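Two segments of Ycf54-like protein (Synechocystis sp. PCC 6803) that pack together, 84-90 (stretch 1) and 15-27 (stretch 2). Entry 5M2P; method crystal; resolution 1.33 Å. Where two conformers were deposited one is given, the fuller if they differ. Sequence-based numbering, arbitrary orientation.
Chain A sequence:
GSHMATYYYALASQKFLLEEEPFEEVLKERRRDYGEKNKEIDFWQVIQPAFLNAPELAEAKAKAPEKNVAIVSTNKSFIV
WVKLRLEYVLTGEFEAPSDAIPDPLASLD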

# COMPACT_ATOMS: atom_id res chain seq x y z
N LEU A 84 5.10 -11.42 2.45
CA LEU A 84 5.56 -12.60 3.18
C LEU A 84 5.23 -12.48 4.66
O LEU A 84 5.03 -13.49 5.33
CB LEU A 84 7.05 -12.77 2.97
CG LEU A 84 7.47 -13.14 1.57
CD1 LEU A 84 8.97 -13.00 1.51
CD2 LEU A 84 7.03 -14.54 1.17
N ARG A 85 5.20 -11.26 5.18
CA ARG A 85 4.93 -11.01 6.60
C ARG A 85 3.44 -11.13 6.90
O ARG A 85 3.05 -11.72 7.91
CB ARG A 85 5.47 -9.63 7.00
CG ARG A 85 5.05 -9.11 8.36
CD ARG A 85 5.95 -9.60 9.47
NE ARG A 85 5.35 -9.22 10.74
CZ ARG A 85 6.00 -8.69 11.75
NH1 ARG A 85 7.30 -8.44 11.66
NH2 ARG A 85 5.34 -8.37 12.85
N LEU A 86 2.60 -10.57 6.04
CA LEU A 86 1.15 -10.55 6.26
C LEU A 86 0.39 -11.70 5.64
O LEU A 86 -0.62 -12.16 6.22
CB LEU A 86 0.52 -9.26 5.75
CG LEU A 86 0.97 -8.02 6.49
CD1 LEU A 86 0.29 -6.81 5.87
CD2 LEU A 86 0.65 -8.10 7.98
N GLU A 87 0.86 -12.14 4.48
CA GLU A 87 0.28 -13.21 3.65
C GLU A 87 -1.11 -12.96 3.09
O GLU A 87 -1.33 -13.11 1.88
CB GLU A 87 0.35 -14.59 4.31
CG GLU A 87 1.72 -15.26 4.19
CD GLU A 87 2.07 -15.64 2.76
OE1 GLU A 87 1.16 -15.81 1.93
OE2 GLU A 87 3.27 -15.80 2.45
N TYR A 88 -2.05 -12.56 3.95
CA TYR A 88 -3.44 -12.37 3.52
C TYR A 88 -3.65 -10.94 2.96
O TYR A 88 -4.31 -10.10 3.57
CB TYR A 88 -4.43 -12.73 4.64
CG TYR A 88 -5.86 -12.79 4.16
CD1 TYR A 88 -6.24 -13.70 3.19
CD2 TYR A 88 -6.83 -11.91 4.66
CE1 TYR A 88 -7.54 -13.78 2.74
CE2 TYR A 88 -8.14 -11.97 4.20
CZ TYR A 88 -8.50 -12.89 3.23
OH TYR A 88 -9.78 -12.97 2.73
N VAL A 89 -3.02 -10.71 1.81
CA VAL A 89 -3.05 -9.47 1.08
C VAL A 89 -3.08 -9.77 -0.42
O VAL A 89 -2.52 -10.77 -0.88
CB VAL A 89 -1.84 -8.57 1.40
CG1 VAL A 89 -1.91 -8.07 2.82
CG2 VAL A 89 -0.54 -9.30 1.13
N LEU A 90 -3.67 -8.85 -1.18
CA LEU A 90 -3.63 -8.85 -2.64
C LEU A 90 -2.51 -7.92 -3.05
O LEU A 90 -2.38 -6.83 -2.50
CB LEU A 90 -4.95 -8.33 -3.21
CG LEU A 90 -6.12 -9.27 -2.96
CD1 LEU A 90 -7.43 -8.51 -3.11
CD2 LEU A 90 -6.05 -10.48 -3.88
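Stretch 2 15-27: KFLLEEEPFEEVL

No hydrogen bond joins these two segments, although stretch 2 is rich in glutamate and Arg-85 reaches over it; the contact is held by packing, much of it on the faces of two phenylalanine rings. Stretch 2 enters as the end of one helix, passes through a non-helical turn that includes Glu-19 and Glu-20, and resumes as a second helix from Glu-21, with Glu-20 at its N-cap position. Stretch 1 is the tail of a helix that ends after Leu-86; Glu-87 then adopts positive phi, and the chain opens out toward an extended conformation at Leu-90. The two run in opposite senses: Leu-86 faces Glu-20 (CA to CA, 8.0 Å), whereas the later Tyr-88 faces the earlier Phe-16 (CA to CA, 8.1 Å).

Leu-86 is the central residue, buried and branched enough to touch both helices of stretch 2. Its CD1 meets Leu-17 CD1 at 3.9 Å and also lies 4.0 Å from the centroid of the Phe-23 ring, nearly along the ring normal, a CH-pi contact suited to a methyl group on a flat aromatic face. Its CD2 approaches Phe-23 CG at 3.7 Å and Glu-20 OE1 at 3.6 Å.

Phe-16 serves the other end. Its broad ring receives Tyr-88 CB over one face, 4.2 Å from the ring centroid, while the Tyr-88 ring turns its edge toward that ring, the planes at 73° and the centroids 5.7 Å apart. At the ring's edge, Leu-86 O lies 3.4 Å from Phe-16 CZ; the same oxygen accepts a hydrogen bond from Tyr-88 N (2.7 Å).

Arg-85, exposed, extends across the second helix, its aliphatic CG 3.8 Å from Phe-23 CD1. Beyond it, NH2 reaches Pro-22 CB at 3.6 Å and NH1 reaches Val-26 CG2 at 3.8 Å, leaving the charged group at the periphery.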

# COMPACT_ATOMS: atom_id res chain seq x y z
N LYS A 15 -10.27 -4.68 8.62
CA LYS A 15 -10.43 -5.66 9.69
C LYS A 15 -9.15 -6.47 9.95
O LYS A 15 -8.67 -6.63 11.07
CB LYS A 15 -11.61 -6.58 9.31
CG LYS A 15 -12.00 -7.65 10.30
CD LYS A 15 -13.13 -8.52 9.73
CE LYS A 15 -13.65 -9.54 10.75
NZ LYS A 15 -15.00 -10.06 10.39
N PHE A 16 -8.56 -6.98 8.87
CA PHE A 16 -7.35 -7.78 8.98
C PHE A 16 -6.19 -6.98 9.49
O PHE A 16 -5.45 -7.40 10.40
CB PHE A 16 -7.01 -8.41 7.62
CG PHE A 16 -5.66 -9.07 7.57
CD1 PHE A 16 -5.47 -10.30 8.12
CD2 PHE A 16 -4.58 -8.46 6.99
CE1 PHE A 16 -4.24 -10.91 8.08
CE2 PHE A 16 -3.35 -9.08 6.93
CZ PHE A 16 -3.18 -10.28 7.52
N LEU A 17 -5.97 -5.80 8.90
CA LEU A 17 -4.81 -5.05 9.29
C LEU A 17 -4.88 -4.62 10.78
O LEU A 17 -3.87 -4.49 11.46
CB LEU A 17 -4.62 -3.89 8.34
CG LEU A 17 -3.20 -3.42 8.24
CD1 LEU A 17 -2.30 -4.51 7.71
CD2 LEU A 17 -3.19 -2.21 7.34
N LEU A 18 -6.10 -4.45 11.31
CA LEU A 18 -6.29 -4.17 12.73
C LEU A 18 -5.90 -5.33 13.67
O LEU A 18 -5.64 -5.12 14.85
CB LEU A 18 -7.73 -3.74 13.00
CG LEU A 18 -8.06 -2.33 12.55
CD1 LEU A 18 -9.56 -2.19 12.32
CD2 LEU A 18 -7.54 -1.34 13.58
N GLU A 19 -5.81 -6.53 13.11
CA GLU A 19 -5.30 -7.70 13.83
C GLU A 19 -3.80 -7.90 13.68
O GLU A 19 -3.28 -8.93 14.07
CB GLU A 19 -6.02 -8.97 13.34
CG GLU A 19 -7.53 -8.99 13.54
CD GLU A 19 -7.95 -8.65 14.97
OE1 GLU A 19 -7.59 -9.42 15.85
OE2 GLU A 19 -8.55 -7.58 15.20
N GLU A 20 -3.11 -6.92 13.09
CA GLU A 20 -1.68 -7.03 12.81
C GLU A 20 -0.91 -5.86 13.46
O GLU A 20 -0.14 -5.16 12.81
CB GLU A 20 -1.47 -7.10 11.30
CG GLU A 20 -2.11 -8.32 10.64
CD GLU A 20 -1.35 -9.61 10.85
OE1 GLU A 20 -0.14 -9.54 11.15
OE2 GLU A 20 -1.96 -10.69 10.69
N GLU A 21 -1.12 -5.65 14.75
CA GLU A 21 -0.44 -4.56 15.44
C GLU A 21 1.07 -4.63 15.44
O GLU A 21 1.71 -3.60 15.21
CB GLU A 21 -0.97 -4.38 16.86
CG GLU A 21 -2.11 -3.38 16.96
CD GLU A 21 -1.76 -2.02 16.36
OE1 GLU A 21 -0.73 -1.44 16.76
OE2 GLU A 21 -2.51 -1.53 15.49
N PRO A 22 1.67 -5.81 15.66
CA PRO A 22 3.14 -5.86 15.56
C PRO A 22 3.61 -5.36 14.19
O PRO A 22 4.61 -4.64 14.11
CB PRO A 22 3.45 -7.36 15.78
CG PRO A 22 2.35 -7.82 16.66
CD PRO A 22 1.12 -7.07 16.19
N PHE A 23 2.89 -5.69 13.13
CA PHE A 23 3.23 -5.19 11.79
C PHE A 23 3.17 -3.66 11.73
O PHE A 23 4.05 -3.00 11.18
CB PHE A 23 2.32 -5.81 10.72
CG PHE A 23 2.50 -5.20 9.35
CD1 PHE A 23 3.54 -5.58 8.56
CD2 PHE A 23 1.65 -4.23 8.89
CE1 PHE A 23 3.74 -5.01 7.33
CE2 PHE A 23 1.84 -3.65 7.65
CZ PHE A 23 2.89 -4.04 6.87
N GLU A 24 2.09 -3.10 12.25
CA GLU A 24 1.97 -1.67 12.26
C GLU A 24 3.10 -1.04 13.07
O GLU A 24 3.58 0.03 12.70
CB GLU A 24 0.61 -1.25 12.80
CG GLU A 24 -0.54 -1.53 11.86
CD GLU A 24 -0.42 -0.73 10.57
OE1 GLU A 24 0.14 0.39 10.58
OE2 GLU A 24 -0.87 -1.21 9.53
N GLU A 25 3.54 -1.68 14.14
CA GLU A 25 4.68 -1.17 14.90
C GLU A 25 5.97 -1.20 14.08
O GLU A 25 6.78 -0.29 14.17
CB GLU A 25 4.88 -1.96 16.23
CG GLU A 25 6.08 -1.51 17.06
CD GLU A 25 6.02 -0.04 17.44
OE1 GLU A 25 4.92 0.45 17.78
OE2 GLU A 25 7.08 0.62 17.38
N VAL A 26 6.15 -2.23 13.25
CA VAL A 26 7.29 -2.28 12.36
C VAL A 26 7.27 -1.10 11.41
O VAL A 26 8.31 -0.47 11.19
CB VAL A 26 7.37 -3.60 11.56
CG1 VAL A 26 8.48 -3.55 10.52
CG2 VAL A 26 7.60 -4.78 12.50
N LEU A 27 6.10 -0.77 10.88
CA LEU A 27 6.00 0.37 9.96
C LEU A 27 6.30 1.68 10.67
O LEU A 27 6.98 2.54 10.13
CB LEU A 27 4.62 0.46 9.34
CG LEU A 27 4.17 -0.64 8.41
CD1 LEU A 27 2.85 -0.26 7.77
CD2 LEU A 27 5.22 -0.87 7.37